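Polyphosphate kinase (Porphyromonas gingivalis, PDB 2O8R) probably catalyses the reversible transfer of the terminal phosphate of ATP onto a growing long-chain polyphosphate, with magnesium as cofactor. Local coordinates at residues N21-V24 with L25-A28. The protein carries 3 engineered substitutions. Sequence-based numbering, arbitrary orientation.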
ATOM      1  N   ASN A  21      17.834  15.091  18.011  1.00 46.88           N
ATOM      2  CA  ASN A  21      17.766  15.364  16.588  1.00 54.07           C
ATOM      3  C   ASN A  21      19.011  16.081  16.083  1.00 56.10           C
ATOM      4  O   ASN A  21      19.386  15.917  14.924  1.00 69.22           O
ATOM      5  CB  ASN A  21      16.474  16.070  16.184  1.00 48.68           C
ATOM      6  CG  ASN A  21      15.834  15.443  14.953  1.00 58.35           C
ATOM      7  OD1 ASN A  21      15.983  14.245  14.693  1.00 55.82           O
ATOM      8  ND2 ASN A  21      15.118  16.251  14.190  1.00 92.22           N
ATOM      9  N   GLU A  22      19.673  16.834  16.962  1.00 56.35           N
ATOM     10  CA  GLU A  22      21.007  17.367  16.666  1.00 53.79           C
ATOM     11  C   GLU A  22      21.998  16.235  16.335  1.00 59.91           C
ATOM     12  O   GLU A  22      22.758  16.328  15.372  1.00 66.36           O
ATOM     13  CB  GLU A  22      21.521  18.194  17.842  1.00 53.67           C
ATOM     14  CG  GLU A  22      22.992  18.593  17.760  1.00 55.06           C
ATOM     15  CD  GLU A  22      23.223  20.094  17.566  1.00 88.26           C
ATOM     16  OE1 GLU A  22      24.396  20.515  17.689  1.00103.47           O
ATOM     17  OE2 GLU A  22      22.255  20.850  17.299  1.00 62.86           O
ATOM     18  N   ARG A  23      21.975  15.161  17.121  1.00 58.74           N
ATOM     19  CA  ARG A  23      22.849  14.021  16.876  1.00 50.72           C
ATOM     20  C   ARG A  23      22.522  13.293  15.556  1.00 61.23           C
ATOM     21  O   ARG A  23      23.410  12.714  14.916  1.00 49.70           O
ATOM     22  CB  ARG A  23      22.798  13.064  18.060  1.00 46.49           C
ATOM     23  CG  ARG A  23      23.550  11.766  17.854  1.00 58.19           C
ATOM     24  CD  ARG A  23      25.036  12.005  17.683  1.00 35.62           C
ATOM     25  NE  ARG A  23      25.732  10.757  17.400  1.00 51.64           N
ATOM     26  CZ  ARG A  23      26.120  10.369  16.190  1.00 40.08           C
ATOM     27  NH1 ARG A  23      25.874  11.135  15.141  1.00 50.12           N
ATOM     28  NH2 ARG A  23      26.761   9.218  16.032  1.00 49.43           N
ATOM     29  N   VAL A  24      21.250  13.325  15.157  1.00 58.48           N
ATOM     30  CA  VAL A  24      20.836  12.774  13.863  1.00 50.80           C
ATOM     31  C   VAL A  24      21.416  13.639  12.739  1.00 48.90           C
ATOM     32  O   VAL A  24      22.007  13.130  11.783  1.00 47.78           O
ATOM     33  CB  VAL A  24      19.294  12.667  13.750  1.00 47.24           C
ATOM     34  CG1 VAL A  24      18.889  12.130  12.390  1.00 68.08           C
ATOM     35  CG2 VAL A  24      18.755  11.755  14.826  1.00 39.58           C
ATOM     36  N   LEU A  25      21.272  14.953  12.884  1.00 58.83           N
ATOM     37  CA  LEU A  25      21.891  15.913  11.974  1.00 56.40           C
ATOM     38  C   LEU A  25      23.405  15.716  11.878  1.00 54.45           C
ATOM     39  O   LEU A  25      23.992  15.920  10.823  1.00 57.33           O
ATOM     40  CB  LEU A  25      21.567  17.347  12.401  1.00 48.46           C
ATOM     41  CG  LEU A  25      21.891  18.469  11.412  1.00 58.28           C
ATOM     42  CD1 LEU A  25      21.578  18.060   9.992  1.00 48.72           C
ATOM     43  CD2 LEU A  25      21.119  19.715  11.767  1.00 64.52           C
HETATM   44  N   MSE A  26      24.032  15.319  12.981  1.00 57.09           N
HETATM   45  CA  MSE A  26      25.467  15.063  12.977  1.00 50.36           C
HETATM   46  C   MSE A  26      25.885  13.871  12.119  1.00 55.39           C
HETATM   47  O   MSE A  26      26.931  13.937  11.460  1.00 44.23           O
HETATM   48  CB  MSE A  26      25.991  14.915  14.390  1.00 51.63           C
HETATM   49  CG  MSE A  26      26.154  16.245  15.074  1.00 52.38           C
HETATM   50 SE   MSE A  26      26.222  16.101  17.013  1.00 79.30          SE
HETATM   51  CE  MSE A  26      26.892  17.914  17.368  1.00 90.75           C
ATOM     52  N   GLU A  27      25.085  12.799  12.110  1.00 44.19           N
ATOM     53  CA  GLU A  27      25.385  11.660  11.247  1.00 52.80           C
ATOM     54  C   GLU A  27      25.516  12.147   9.828  1.00 53.71           C
ATOM     55  O   GLU A  27      26.405  11.705   9.102  1.00 55.75           O
ATOM     56  CB  GLU A  27      24.322  10.579  11.313  1.00 47.20           C
ATOM     57  CG  GLU A  27      24.460   9.653  12.498  1.00 84.81           C
ATOM     58  CD  GLU A  27      25.594   8.667  12.341  1.00 74.87           C
ATOM     59  OE1 GLU A  27      25.839   8.233  11.209  1.00 76.16           O
ATOM     60  OE2 GLU A  27      26.234   8.314  13.350  1.00 87.24           O
ATOM     61  N   ALA A  28      24.650  13.085   9.453  1.00 45.00           N
ATOM     62  CA  ALA A  28      24.704  13.680   8.129  1.00 49.04           C
ATOM     63  C   ALA A  28      26.019  14.423   7.870  1.00 47.64           C
ATOM     64  O   ALA A  28      26.524  14.407   6.751  1.00 63.25           O
ATOM     65  CB  ALA A  28      23.536  14.586   7.929  1.00 54.44           C
TER
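R23 and E27, one turn apart on helix 13-29, form an i to i+4 salt bridge along one side of the helix. Followed outward, the arginine leaves CB with CG anti to the backbone N (chi1 174°), and a bend at chi2 swings the chain toward the next turn. CZ thereby comes to lie 3.5 Å from E27 OE2. NH1 passes beside E27 CG and adds a weak hydrogen bond to OE2; M26 CB lies obliquely to the guanidinium. The firmer bond is made at the tip, where R23 NH2 lies 2.9 Å from E27 OE2 and meets the anti lone pair of that oxygen, although the carboxylate oxygen stands 25° out of the guanidinium plane. The pairing is thus a tilted, single-oxygen one. K655 ties its two ends together, accepting a hydrogen bond from R23 NH2 through its carbonyl oxygen and forming a salt bridge to E27 OE1 through NZ. On the adjoining flank, the methyl of selenomethionine M26 packs across the E22 side chain, with CE 3.6 Å from E22 OE1, while E22 OE2 pairs with R93. The backbone of the same turn keeps its helical bonds, among them L25 N to N21 O at 2.9 Å. The N21 amide is held through OD1 by ND2 of N48, a residue predicted to bind ATP, and through ND2 by the F45 carbonyl. Within the N-terminal domain, L25 packs on helix 83-112 and V24 on helix 35-63, whereas R23 and M26 touch strand 665-667, joining this helix to the C-terminal part of the chain.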